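Local coordinates for protein genome packaging NTPase B204 (Sulfolobus turreted icosahedral virus 2, PDB 4KFU) that probably hydrolyses ATP to power the packaging of viral DNA into the capsid, as a P-loop ATPase of the FtsK-HerA superfamily, at residues P3-V8 and Q150-I155; G96-I101 and A129-I134; Q138-L143 and P162-W167; D39-L44 and I102-Y107. All coordinates share one frame; numbering follows the deposited sequence.

Contact 1 of 4, residues P3-V8 and Q150-I155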
loop_
_atom_site.group_PDB
_atom_site.type_symbol
_atom_site.label_atom_id
_atom_site.label_comp_id
_atom_site.label_asym_id
_atom_site.label_seq_id
_atom_site.Cartn_x
_atom_site.Cartn_y
_atom_site.Cartn_z
ATOM N N PRO A 3 0.419 -0.890 -13.286
ATOM C CA PRO A 3 0.887 0.216 -12.446
ATOM C C PRO A 3 -0.246 0.965 -11.757
ATOM O O PRO A 3 -0.005 1.562 -10.704
ATOM C CB PRO A 3 1.582 1.147 -13.448
ATOM C CG PRO A 3 0.898 0.852 -14.759
ATOM C CD PRO A 3 0.659 -0.633 -14.718
ATOM N N ASP A 4 -1.446 0.960 -12.330
ATOM C CA ASP A 4 -2.564 1.643 -11.683
ATOM C C ASP A 4 -3.439 0.730 -10.818
ATOM O O ASP A 4 -4.556 1.106 -10.451
ATOM C CB ASP A 4 -3.416 2.432 -12.688
ATOM C CG ASP A 4 -3.944 1.576 -13.831
ATOM O OD1 ASP A 4 -3.836 0.329 -13.782
ATOM O OD2 ASP A 4 -4.486 2.172 -14.788
ATOM N N ASP A 5 -2.936 -0.457 -10.487
ATOM C CA ASP A 5 -3.660 -1.354 -9.583
ATOM C C ASP A 5 -3.634 -0.836 -8.152
ATOM O O ASP A 5 -2.708 -0.126 -7.751
ATOM C CB ASP A 5 -3.058 -2.759 -9.591
ATOM C CG ASP A 5 -3.565 -3.606 -10.736
ATOM O OD1 ASP A 5 -4.538 -3.185 -11.404
ATOM O OD2 ASP A 5 -2.995 -4.692 -10.965
ATOM N N ILE A 6 -4.666 -1.188 -7.390
ATOM C CA ILE A 6 -4.627 -0.983 -5.954
ATOM C C ILE A 6 -4.152 -2.310 -5.352
ATOM O O ILE A 6 -4.772 -3.365 -5.561
ATOM C CB ILE A 6 -5.994 -0.598 -5.383
ATOM C CG1 ILE A 6 -6.395 0.800 -5.899
ATOM C CG2 ILE A 6 -5.938 -0.587 -3.867
ATOM C CD1 ILE A 6 -7.845 1.202 -5.632
ATOM N N VAL A 7 -3.024 -2.259 -4.651
ATOM C CA VAL A 7 -2.454 -3.443 -4.017
ATOM C C VAL A 7 -2.432 -3.223 -2.517
ATOM O O VAL A 7 -2.004 -2.165 -2.032
ATOM C CB VAL A 7 -1.023 -3.723 -4.508
ATOM C CG1 VAL A 7 -0.439 -4.931 -3.795
ATOM C CG2 VAL A 7 -1.015 -3.941 -6.002
ATOM N N VAL A 8 -2.907 -4.220 -1.777
ATOM C CA VAL A 8 -2.955 -4.116 -0.328
ATOM C C VAL A 8 -2.132 -5.235 0.288
ATOM O O VAL A 8 -2.337 -6.421 -0.022
ATOM C CB VAL A 8 -4.402 -4.163 0.186
ATOM C CG1 VAL A 8 -4.434 -4.024 1.707
ATOM C CG2 VAL A 8 -5.229 -3.038 -0.477
ATOM N N GLN A 150 -12.278 -2.655 -2.916
ATOM C CA GLN A 150 -11.804 -1.873 -4.060
ATOM C C GLN A 150 -10.430 -2.292 -4.581
ATOM O O GLN A 150 -9.991 -1.840 -5.649
ATOM C CB GLN A 150 -11.771 -0.380 -3.698
ATOM C CG GLN A 150 -13.138 0.230 -3.475
ATOM C CD GLN A 150 -14.068 0.019 -4.657
ATOM O OE1 GLN A 150 -15.116 -0.614 -4.528
ATOM N NE2 GLN A 150 -13.687 0.549 -5.817
ATOM N N ALA A 151 -9.734 -3.133 -3.832
ATOM C CA ALA A 151 -8.389 -3.554 -4.228
ATOM C C ALA A 151 -8.419 -4.406 -5.502
ATOM O O ALA A 151 -9.454 -4.998 -5.841
ATOM C CB ALA A 151 -7.730 -4.315 -3.086
ATOM N N ASP A 152 -7.291 -4.463 -6.210
ATOM C CA ASP A 152 -7.135 -5.397 -7.328
ATOM C C ASP A 152 -6.360 -6.625 -6.880
ATOM O O ASP A 152 -6.589 -7.736 -7.366
ATOM C CB ASP A 152 -6.402 -4.737 -8.490
ATOM C CG ASP A 152 -7.145 -3.546 -9.037
ATOM O OD1 ASP A 152 -8.128 -3.761 -9.783
ATOM O OD2 ASP A 152 -6.761 -2.401 -8.704
ATOM N N LEU A 153 -5.437 -6.407 -5.949
ATOM C CA LEU A 153 -4.585 -7.464 -5.412
ATOM C C LEU A 153 -4.497 -7.321 -3.905
ATOM O O LEU A 153 -4.257 -6.228 -3.387
ATOM C CB LEU A 153 -3.177 -7.373 -5.995
ATOM C CG LEU A 153 -2.982 -7.790 -7.455
ATOM C CD1 LEU A 153 -1.507 -7.768 -7.821
ATOM C CD2 LEU A 153 -3.566 -9.172 -7.713
ATOM N N ILE A 154 -4.692 -8.419 -3.188
ATOM C CA ILE A 154 -4.510 -8.399 -1.738
ATOM C C ILE A 154 -3.486 -9.464 -1.369
ATOM O O ILE A 154 -3.651 -10.645 -1.702
ATOM C CB ILE A 154 -5.828 -8.630 -0.975
ATOM C CG1 ILE A 154 -6.893 -7.626 -1.432
ATOM C CG2 ILE A 154 -5.613 -8.503 0.512
ATOM C CD1 ILE A 154 -8.308 -7.957 -0.914
ATOM N N ILE A 155 -2.423 -9.035 -0.693
ATOM C CA ILE A 155 -1.350 -9.939 -0.302
ATOM C C ILE A 155 -1.386 -10.135 1.210
ATOM O O ILE A 155 -1.487 -9.163 1.963
ATOM C CB ILE A 155 0.029 -9.408 -0.763
ATOM C CG1 ILE A 155 0.109 -9.426 -2.296
ATOM C CG2 ILE A 155 1.159 -10.220 -0.140
ATOM C CD1 ILE A 155 1.413 -8.936 -2.867
#
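With chi1 at -61°, Asp152 holds CG anti to its own carbonyl carbon and beside its backbone N; from there OD2 accepts the backbone N of Ile6 at 2.8 Å on its anti lone pair. The bond is almost straight, 173° at the hydrogen. CG of Asp5 is likewise anti to its carbonyl carbon, and its carboxylate stacks against that of Asp152, Asp5 OD1 lying 3.5 Å from Asp152 CG with the two planes 28° apart. Like charges this close would repel, and Arg127 answers them by salt bridges to Asp5 OD1 and Asp152 OD1. Beyond this polar entry the backbones pair as parallel neighbours in the central sheet of the P-loop ATPase fold, strand 6-10 being the one that leads into the Walker A loop. Ile6 O is gripped twice, by the N of Asp152 at 2.8 Å and by the N of Leu153 at 3.1 Å. Farther on, Val8 N donates to Leu153 O and Ile155 N to Val8 O. Val7 and Leu153 lie side by side on the face where Phe25 of helix 17-31 touches Val7, with Val7 CG2 4.1 Å from Leu153 CB. On the face lined by helix 145-150, Val8 CG2 reaches Ala151 CB at 3.8 Å.

Contact 2 of 4, residues G96-I101 and A129-I134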
loop_
_atom_site.group_PDB
_atom_site.type_symbol
_atom_site.label_atom_id
_atom_site.label_comp_id
_atom_site.label_asym_id
_atom_site.label_seq_id
_atom_site.Cartn_x
_atom_site.Cartn_y
_atom_site.Cartn_z
ATOM N N GLY A 96 3.479 10.748 -15.726
ATOM C CA GLY A 96 2.639 9.646 -16.183
ATOM C C GLY A 96 2.210 8.771 -15.011
ATOM O O GLY A 96 2.366 9.167 -13.853
ATOM N N THR A 97 1.684 7.583 -15.299
ATOM C CA THR A 97 1.136 6.722 -14.242
ATOM C C THR A 97 2.128 6.460 -13.109
ATOM O O THR A 97 3.246 5.992 -13.327
ATOM C CB THR A 97 0.578 5.388 -14.785
ATOM O OG1 THR A 97 -0.384 5.660 -15.808
ATOM C CG2 THR A 97 -0.114 4.608 -13.666
ATOM N N THR A 98 1.709 6.794 -11.895
ATOM C CA THR A 98 2.584 6.756 -10.728
ATOM C C THR A 98 1.967 5.866 -9.646
ATOM O O THR A 98 0.746 5.815 -9.505
ATOM C CB THR A 98 2.769 8.196 -10.164
ATOM O OG1 THR A 98 3.442 9.010 -11.136
ATOM C CG2 THR A 98 3.570 8.198 -8.862
ATOM N N VAL A 99 2.801 5.152 -8.895
ATOM C CA VAL A 99 2.316 4.445 -7.721
ATOM C C VAL A 99 2.539 5.222 -6.419
ATOM O O VAL A 99 3.675 5.580 -6.070
ATOM C CB VAL A 99 2.954 3.057 -7.601
ATOM C CG1 VAL A 99 2.366 2.346 -6.408
ATOM C CG2 VAL A 99 2.698 2.265 -8.879
ATOM N N LEU A 100 1.444 5.499 -5.714
ATOM C CA LEU A 100 1.519 6.084 -4.380
ATOM C C LEU A 100 1.627 4.952 -3.346
ATOM O O LEU A 100 0.686 4.172 -3.175
ATOM C CB LEU A 100 0.279 6.938 -4.100
ATOM C CG LEU A 100 0.210 7.600 -2.722
ATOM C CD1 LEU A 100 1.480 8.449 -2.444
ATOM C CD2 LEU A 100 -1.074 8.446 -2.545
ATOM N N ILE A 101 2.773 4.871 -2.674
ATOM C CA ILE A 101 3.040 3.839 -1.678
ATOM C C ILE A 101 2.859 4.358 -0.261
ATOM O O ILE A 101 3.507 5.325 0.157
ATOM C CB ILE A 101 4.477 3.299 -1.811
ATOM C CG1 ILE A 101 4.763 2.898 -3.262
ATOM C CG2 ILE A 101 4.703 2.124 -0.851
ATOM C CD1 ILE A 101 6.122 2.211 -3.466
ATOM N N ALA A 129 -7.084 9.149 -12.166
ATOM C CA ALA A 129 -6.142 10.076 -11.547
ATOM C C ALA A 129 -4.710 9.731 -11.938
ATOM O O ALA A 129 -3.770 10.484 -11.633
ATOM C CB ALA A 129 -6.295 10.059 -10.028
ATOM N N GLY A 130 -4.554 8.589 -12.604
ATOM C CA GLY A 130 -3.255 8.095 -13.031
ATOM C C GLY A 130 -2.394 7.628 -11.873
ATOM O O GLY A 130 -1.171 7.710 -11.931
ATOM N N LEU A 131 -3.035 7.147 -10.811
ATOM C CA LEU A 131 -2.310 6.723 -9.623
ATOM C C LEU A 131 -2.654 5.291 -9.212
ATOM O O LEU A 131 -3.821 4.961 -8.983
ATOM C CB LEU A 131 -2.588 7.678 -8.457
ATOM C CG LEU A 131 -2.027 9.108 -8.581
ATOM C CD1 LEU A 131 -2.698 10.033 -7.604
ATOM C CD2 LEU A 131 -0.518 9.127 -8.352
ATOM N N GLY A 132 -1.639 4.443 -9.122
ATOM C CA GLY A 132 -1.802 3.169 -8.446
ATOM C C GLY A 132 -1.568 3.385 -6.963
ATOM O O GLY A 132 -1.049 4.429 -6.551
ATOM N N LEU A 133 -1.949 2.402 -6.152
ATOM C CA LEU A 133 -1.754 2.485 -4.715
ATOM C C LEU A 133 -1.167 1.188 -4.216
ATOM O O LEU A 133 -1.600 0.097 -4.626
ATOM C CB LEU A 133 -3.087 2.672 -3.985
ATOM C CG LEU A 133 -3.923 3.936 -3.942
ATOM C CD1 LEU A 133 -5.080 3.654 -3.004
ATOM C CD2 LEU A 133 -3.109 5.121 -3.427
ATOM N N ILE A 134 -0.178 1.305 -3.338
ATOM C CA ILE A 134 0.225 0.168 -2.514
ATOM C C ILE A 134 -0.032 0.542 -1.071
ATOM O O ILE A 134 0.510 1.535 -0.571
ATOM C CB ILE A 134 1.687 -0.208 -2.708
ATOM C CG1 ILE A 134 1.920 -0.607 -4.164
ATOM C CG2 ILE A 134 2.032 -1.398 -1.802
ATOM C CD1 ILE A 134 3.345 -0.866 -4.520
#
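Val99 and Ile134 meet at an oblique angle on one face of the sheet, CG1 of Val99 lying 3.7 Å from CG1 of Ile134. The valine methyl is anti to its backbone N (chi1 -177°), which carries it forward over the neighbouring strand to a residue two places past its bridge partner, Gly132. Gly132 has no side chain, and CG1 of Val99 goes on to Ile134; helix 17-31 packs over the pair through Leu29 on Val99 and Phe25 on Ile134. The other face is organised differently: Leu100 and Leu133 run side by side and point the same way, Leu133 CD2 touching Leu100 CB at 3.9 Å. One step back, Leu131 CD2 comes equally near Thr98 CB, while Trp85 and Ser88 of helix 78-95 touch the same leucine.

Between these two layers, strands 98-102 and 131-137 are parallel, the outer members of a beta-alpha-beta unit whose helix is 117-124; their short axes diverge by 30°. Four backbone bonds alternate across them. Thr98 N donates to Gly130 O, Gly132 N to Thr98 O at 2.8 Å, Leu100 N to Gly132 O and Ile134 N to Leu100 O. Gly130 O has a further donor in the hydroxyl of Ser92. The backbone polar atoms of Thr98, Gly132, Leu100 and Ile134 that face across the pair are thus matched here, whereas Val99 and Leu133 bond to the strands beyond, and the chemistry between the side chains reduces to aliphatic packing on both faces.

Contact 3 of 4, residues Q138-L143 and P162-W167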
loop_
_atom_site.group_PDB
_atom_site.type_symbol
_atom_site.label_atom_id
_atom_site.label_comp_id
_atom_site.label_asym_id
_atom_site.label_seq_id
_atom_site.Cartn_x
_atom_site.Cartn_y
_atom_site.Cartn_z
ATOM N N GLN A 138 -0.839 -3.894 9.383
ATOM C CA GLN A 138 -0.408 -5.021 10.218
ATOM C C GLN A 138 -1.503 -6.069 10.434
ATOM O O GLN A 138 -1.234 -7.254 10.363
ATOM C CB GLN A 138 0.123 -4.524 11.567
ATOM C CG GLN A 138 1.135 -3.373 11.437
ATOM C CD GLN A 138 2.440 -3.611 12.183
ATOM O OE1 GLN A 138 3.524 -3.637 11.575
ATOM N NE2 GLN A 138 2.351 -3.760 13.505
ATOM N N ARG A 139 -2.721 -5.624 10.716
ATOM C CA ARG A 139 -3.861 -6.532 10.902
ATOM C C ARG A 139 -4.928 -6.199 9.864
ATOM O O ARG A 139 -5.094 -5.030 9.509
ATOM C CB ARG A 139 -4.460 -6.399 12.315
ATOM C CG ARG A 139 -3.448 -6.526 13.479
ATOM C CD ARG A 139 -3.340 -7.942 14.020
ATOM N NE ARG A 139 -2.339 -8.055 15.090
ATOM C CZ ARG A 139 -2.582 -8.485 16.331
ATOM N NH1 ARG A 139 -3.806 -8.854 16.696
ATOM N NH2 ARG A 139 -1.589 -8.554 17.215
ATOM N N VAL A 140 -5.653 -7.205 9.369
ATOM C CA VAL A 140 -6.659 -6.946 8.320
ATOM C C VAL A 140 -7.702 -5.948 8.805
ATOM O O VAL A 140 -8.142 -5.065 8.046
ATOM C CB VAL A 140 -7.345 -8.266 7.832
ATOM C CG1 VAL A 140 -8.036 -8.952 8.974
ATOM C CG2 VAL A 140 -8.356 -7.990 6.743
ATOM N N TYR A 141 -8.063 -6.048 10.082
ATOM C CA TYR A 141 -9.115 -5.198 10.636
ATOM C C TYR A 141 -8.677 -3.759 10.977
ATOM O O TYR A 141 -9.480 -2.972 11.494
ATOM C CB TYR A 141 -9.789 -5.892 11.834
ATOM C CG TYR A 141 -8.835 -6.348 12.930
ATOM C CD1 TYR A 141 -8.157 -5.420 13.719
ATOM C CD2 TYR A 141 -8.643 -7.705 13.200
ATOM C CE1 TYR A 141 -7.297 -5.824 14.728
ATOM C CE2 TYR A 141 -7.792 -8.117 14.207
ATOM C CZ TYR A 141 -7.122 -7.170 14.969
ATOM O OH TYR A 141 -6.273 -7.566 15.978
ATOM N N ASP A 142 -7.427 -3.410 10.663
ATOM C CA ASP A 142 -6.931 -2.045 10.868
ATOM C C ASP A 142 -7.559 -1.089 9.866
ATOM O O ASP A 142 -7.638 0.103 10.126
ATOM C CB ASP A 142 -5.410 -1.952 10.668
ATOM C CG ASP A 142 -4.610 -2.657 11.754
ATOM O OD1 ASP A 142 -5.160 -2.974 12.827
ATOM O OD2 ASP A 142 -3.410 -2.885 11.502
ATOM N N LEU A 143 -7.983 -1.601 8.712
ATOM C CA LEU A 143 -8.440 -0.713 7.631
ATOM C C LEU A 143 -9.938 -0.787 7.342
ATOM O O LEU A 143 -10.580 -1.798 7.633
ATOM C CB LEU A 143 -7.685 -1.041 6.340
ATOM C CG LEU A 143 -6.162 -1.127 6.420
ATOM C CD1 LEU A 143 -5.580 -1.471 5.056
ATOM C CD2 LEU A 143 -5.565 0.179 6.962
ATOM N N PRO A 162 -8.554 -15.164 15.121
ATOM C CA PRO A 162 -9.955 -15.408 14.747
ATOM C C PRO A 162 -10.669 -14.191 14.161
ATOM O O PRO A 162 -11.394 -14.354 13.183
ATOM C CB PRO A 162 -10.608 -15.826 16.073
ATOM C CG PRO A 162 -9.496 -16.402 16.865
ATOM C CD PRO A 162 -8.276 -15.588 16.508
ATOM N N ASN A 163 -10.471 -13.000 14.720
ATOM C CA ASN A 163 -11.100 -11.814 14.132
ATOM C C ASN A 163 -10.547 -11.501 12.743
ATOM O O ASN A 163 -11.283 -11.080 11.842
ATOM C CB ASN A 163 -10.996 -10.581 15.042
ATOM C CG ASN A 163 -12.037 -9.510 14.689
ATOM O OD1 ASN A 163 -13.150 -9.833 14.241
ATOM N ND2 ASN A 163 -11.684 -8.238 14.881
ATOM N N GLU A 164 -9.248 -11.711 12.562
ATOM C CA GLU A 164 -8.655 -11.536 11.247
ATOM C C GLU A 164 -9.225 -12.521 10.246
ATOM O O GLU A 164 -9.521 -12.148 9.125
ATOM C CB GLU A 164 -7.135 -11.707 11.302
ATOM C CG GLU A 164 -6.396 -10.521 11.874
ATOM C CD GLU A 164 -4.919 -10.490 11.449
ATOM O OE1 GLU A 164 -4.095 -11.087 12.168
ATOM O OE2 GLU A 164 -4.580 -9.872 10.403
ATOM N N LEU A 165 -9.336 -13.792 10.635
ATOM C CA LEU A 165 -9.864 -14.819 9.740
ATOM C C LEU A 165 -11.309 -14.507 9.334
ATOM O O LEU A 165 -11.713 -14.744 8.196
ATOM C CB LEU A 165 -9.773 -16.201 10.409
ATOM C CG LEU A 165 -8.353 -16.676 10.718
ATOM C CD1 LEU A 165 -8.341 -18.046 11.414
ATOM C CD2 LEU A 165 -7.539 -16.701 9.423
ATOM N N ARG A 166 -12.080 -13.969 10.269
ATOM C CA ARG A 166 -13.476 -13.609 10.002
ATOM C C ARG A 166 -13.572 -12.448 9.016
ATOM O O ARG A 166 -14.458 -12.420 8.154
ATOM C CB ARG A 166 -14.186 -13.238 11.307
ATOM C CG ARG A 166 -15.654 -12.899 11.128
ATOM C CD ARG A 166 -16.316 -12.465 12.444
ATOM N NE ARG A 166 -15.649 -11.316 13.060
ATOM C CZ ARG A 166 -15.844 -10.051 12.694
ATOM N NH1 ARG A 166 -16.681 -9.762 11.701
ATOM N NH2 ARG A 166 -15.200 -9.071 13.315
ATOM N N TRP A 167 -12.678 -11.474 9.160
ATOM C CA TRP A 167 -12.634 -10.332 8.247
ATOM C C TRP A 167 -12.236 -10.797 6.860
ATOM O O TRP A 167 -12.805 -10.366 5.853
ATOM C CB TRP A 167 -11.596 -9.315 8.734
ATOM C CG TRP A 167 -12.146 -8.249 9.575
ATOM C CD1 TRP A 167 -12.739 -8.385 10.796
ATOM C CD2 TRP A 167 -12.159 -6.848 9.274
ATOM N NE1 TRP A 167 -13.115 -7.153 11.274
ATOM C CE2 TRP A 167 -12.769 -6.193 10.354
ATOM C CE3 TRP A 167 -11.692 -6.088 8.195
ATOM C CZ2 TRP A 167 -12.940 -4.806 10.394
ATOM C CZ3 TRP A 167 -11.866 -4.719 8.228
ATOM C CH2 TRP A 167 -12.483 -4.090 9.322
HETATM O O HOH W 1 -1.955 -9.826 9.777
#
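Tyr141 lays its CB over one face of the Trp167 indole, 3.3 Å from CE2, while its CA stands 3.5 Å above the centroid of the six-membered ring and only 4° off the normal, a CH-pi contact. The phenol ring itself turns an edge toward the five-membered ring, with the planes at 67°. At the indole rim, near its plane, Leu143 O approaches Trp167 CZ3 to 3.2 Å. Val140 works beside this pair: with chi1 at 60° its CG1 sits in the crowded position between backbone N and carbonyl carbon, where it packs on Trp167 CB at 3.6 Å and also touches Glu164.

The polar grip comes from Glu164. Its OE2 accepts Val140 N at 3.1 Å on the anti side, somewhat out of the carboxylate plane, and a water 2.7 Å away links that oxygen to Gln138 O. OE1 is held by Thr159, while CG of Glu164 touches Tyr141 CE2 at 3.6 Å. Farther out, Asp142 OD2 receives Arg139 N and is anchored in turn by Thr137, and Arg139 NH1 donates to Tyr141 OH through a markedly bent bond. These bonds span the short 3-10 turn 140-142, which begins one residue beyond Gln138, a residue of the nucleotide pocket whose OE1 bonds to Lys17 of the Walker A loop.

The turn lies between the end of strand 131-137 and helix 145-150, whose Tyr148 bonds to Val140 O; helix 162-171 packs against it, and Trp167 also meets Pro145, Tyr111 and Tyr171.

Contact 4 of 4, residues D39-L44 and I102-Y107. With ZN (zinc ion), chain L.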
loop_
_atom_site.group_PDB
_atom_site.type_symbol
_atom_site.label_atom_id
_atom_site.label_comp_id
_atom_site.label_asym_id
_atom_site.label_seq_id
_atom_site.Cartn_x
_atom_site.Cartn_y
_atom_site.Cartn_z
ATOM N N ASP A 39 4.661 7.652 1.053
ATOM C CA ASP A 39 4.157 8.291 2.270
ATOM C C ASP A 39 4.678 7.478 3.452
ATOM O O ASP A 39 4.167 6.391 3.749
ATOM C CB ASP A 39 2.620 8.322 2.223
ATOM C CG ASP A 39 1.976 8.873 3.497
ATOM O OD1 ASP A 39 2.640 9.564 4.290
ATOM O OD2 ASP A 39 0.769 8.607 3.721
ATOM N N ASP A 40 5.710 8.009 4.112
ATOM C CA ASP A 40 6.495 7.288 5.134
ATOM C C ASP A 40 6.181 7.816 6.540
ATOM O O ASP A 40 6.255 9.026 6.792
ATOM C CB ASP A 40 7.988 7.483 4.823
ATOM C CG ASP A 40 8.910 6.522 5.590
ATOM O OD1 ASP A 40 8.507 5.942 6.624
ATOM O OD2 ASP A 40 10.071 6.368 5.155
ATOM N N HIS A 41 5.843 6.921 7.462
ATOM C CA HIS A 41 5.464 7.341 8.809
ATOM C C HIS A 41 6.474 6.951 9.885
ATOM O O HIS A 41 6.317 7.313 11.055
ATOM C CB HIS A 41 4.078 6.784 9.154
ATOM C CG HIS A 41 3.034 7.125 8.132
ATOM N ND1 HIS A 41 2.680 6.263 7.115
ATOM C CD2 HIS A 41 2.310 8.250 7.945
ATOM C CE1 HIS A 41 1.754 6.836 6.362
ATOM N NE2 HIS A 41 1.519 8.049 6.840
ATOM N N ASN A 42 7.516 6.232 9.481
ATOM C CA ASN A 42 8.469 5.652 10.428
ATOM C C ASN A 42 9.830 6.340 10.439
ATOM O O ASN A 42 10.604 6.210 9.481
ATOM C CB ASN A 42 8.679 4.169 10.123
ATOM C CG ASN A 42 7.545 3.307 10.614
ATOM O OD1 ASN A 42 6.545 3.808 11.131
ATOM N ND2 ASN A 42 7.689 1.991 10.449
ATOM N N LEU A 43 10.122 7.044 11.530
ATOM C CA LEU A 43 11.431 7.673 11.711
ATOM C C LEU A 43 12.499 6.666 12.127
ATOM O O LEU A 43 12.229 5.723 12.874
ATOM C CB LEU A 43 11.362 8.793 12.750
ATOM C CG LEU A 43 10.870 10.149 12.257
ATOM C CD1 LEU A 43 10.996 11.204 13.363
ATOM C CD2 LEU A 43 11.636 10.566 11.003
ATOM N N LEU A 44 13.717 6.869 11.633
ATOM C CA LEU A 44 14.857 6.040 12.022
ATOM C C LEU A 44 15.855 6.863 12.835
ATOM O O LEU A 44 15.556 7.997 13.219
ATOM C CB LEU A 44 15.538 5.452 10.790
ATOM C CG LEU A 44 14.748 4.377 10.050
ATOM C CD1 LEU A 44 15.635 3.702 9.012
ATOM C CD2 LEU A 44 14.183 3.365 11.038
ATOM N N ILE A 102 1.973 3.704 0.481
ATOM C CA ILE A 102 1.620 4.150 1.820
ATOM C C ILE A 102 1.873 3.048 2.824
ATOM O O ILE A 102 1.047 2.144 2.992
ATOM C CB ILE A 102 0.150 4.581 1.905
ATOM C CG1 ILE A 102 -0.189 5.506 0.733
ATOM C CG2 ILE A 102 -0.142 5.303 3.243
ATOM C CD1 ILE A 102 -1.478 6.238 0.912
ATOM N N ASP A 103 3.027 3.101 3.481
ATOM C CA ASP A 103 3.295 2.144 4.555
ATOM C C ASP A 103 2.577 2.634 5.804
ATOM O O ASP A 103 2.290 3.838 5.926
ATOM C CB ASP A 103 4.793 1.954 4.788
ATOM C CG ASP A 103 5.168 0.478 4.995
ATOM O OD1 ASP A 103 4.315 -0.287 5.515
ATOM O OD2 ASP A 103 6.306 0.080 4.635
ATOM N N GLU A 104 2.233 1.710 6.701
ATOM C CA GLU A 104 1.407 2.043 7.866
ATOM C C GLU A 104 0.123 2.771 7.440
ATOM O O GLU A 104 -0.210 3.836 7.978
ATOM C CB GLU A 104 2.206 2.891 8.869
ATOM C CG GLU A 104 3.583 2.302 9.264
ATOM C CD GLU A 104 4.750 2.779 8.375
ATOM O OE1 GLU A 104 4.649 3.861 7.736
ATOM O OE2 GLU A 104 5.787 2.069 8.317
ATOM N N ALA A 105 -0.595 2.199 6.474
ATOM C CA ALA A 105 -1.747 2.876 5.879
ATOM C C ALA A 105 -2.928 3.106 6.818
ATOM O O ALA A 105 -3.877 3.784 6.438
ATOM C CB ALA A 105 -2.210 2.165 4.603
ATOM N N TYR A 106 -2.892 2.550 8.029
ATOM C CA TYR A 106 -3.990 2.774 8.976
ATOM C C TYR A 106 -4.086 4.230 9.425
ATOM O O TYR A 106 -5.085 4.637 10.016
ATOM C CB TYR A 106 -3.881 1.853 10.193
ATOM C CG TYR A 106 -2.566 1.955 10.918
ATOM C CD1 TYR A 106 -2.337 2.958 11.857
ATOM C CD2 TYR A 106 -1.546 1.044 10.663
ATOM C CE1 TYR A 106 -1.117 3.050 12.522
ATOM C CE2 TYR A 106 -0.329 1.125 11.318
ATOM C CZ TYR A 106 -0.118 2.126 12.244
ATOM O OH TYR A 106 1.100 2.188 12.887
ATOM N N TYR A 107 -3.049 5.020 9.178
ATOM C CA TYR A 107 -3.144 6.434 9.530
ATOM C C TYR A 107 -4.187 7.164 8.706
ATOM O O TYR A 107 -4.823 8.089 9.201
ATOM C CB TYR A 107 -1.794 7.125 9.379
ATOM C CG TYR A 107 -0.837 6.714 10.454
ATOM C CD1 TYR A 107 -1.104 7.001 11.792
ATOM C CD2 TYR A 107 0.316 6.019 10.145
ATOM C CE1 TYR A 107 -0.227 6.607 12.797
ATOM C CE2 TYR A 107 1.197 5.624 11.135
ATOM C CZ TYR A 107 0.923 5.918 12.459
ATOM O OH TYR A 107 1.807 5.514 13.442
HETATM ZN ZN ZN L . 0.769 9.635 5.736
#
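His41 meets Glu104 where the loop after strand 35-40 faces the loop after strand 98-102. Asp103 and Glu104, following that hydrophobic strand, occupy a position consistent with the Walker B motif of a P-loop ATPase, and beside them lies a zinc site. Metal bonds come first: Asp39, at the strand end, holds the zinc ion with both oxygens, OD1 at 2.4 Å and OD2 at 2.3 Å, and His41 NE2 binds it at 2.1 Å. Asp73 and His108 complete the site.

Hydrogen bonds then fix the imidazole. Glu104 OE1 takes two donors of His41, the backbone N at 3.3 Å and ND1 at 3.2 Å. The ND1 bond uses the anti lone pair and lies within 3° of the ring plane, although ring and carboxylate stand 89° apart. ND1 is a bifurcated donor whose shorter branch, to Asp103 O at 2.7 Å, is the weak one. Glu104 is thus a second-shell residue that orients a first-shell one. Asp40 OD1 closes an Asx turn by accepting Asn42 N. The Asp103 carboxylate accepts Glu104 N and also bonds to Ser18, Ser136 and Tyr50. Between the backbones, Asp103 N to Asp39 O is weak.

Van der Waals contacts finish the setting. Ile102 CG2 lies 3.5 Å from Asp39 OD2, and Tyr107 CD2 sits over one face of the imidazole, 3.6 Å from His41 CG.

Contacts 1, 2 and 4 belong to one sheet. Contacts 1 and 2 join where strand 6-10 pairs with 131-137, Val7 N lying 2.8 Å from Leu133 O, with centres 11 Å apart. Contact 4 continues contact 2, Ile101 O lying 2.7 Å from Asp39 N. Contact 3 stands about 25 Å from contact 2, centre to centre, but touches contact 4 where Leu143 CD2 packs on Tyr106 CA at 3.6 Å. Contacts 3 and 4 reach the nucleotide: the side chain of Gln138 is about 3 Å from bound AMPPCP, and that of Asp103 about 4 Å from magnesium. In contact 1, the Ile155 side chain remains about 11 Å from the nucleotide.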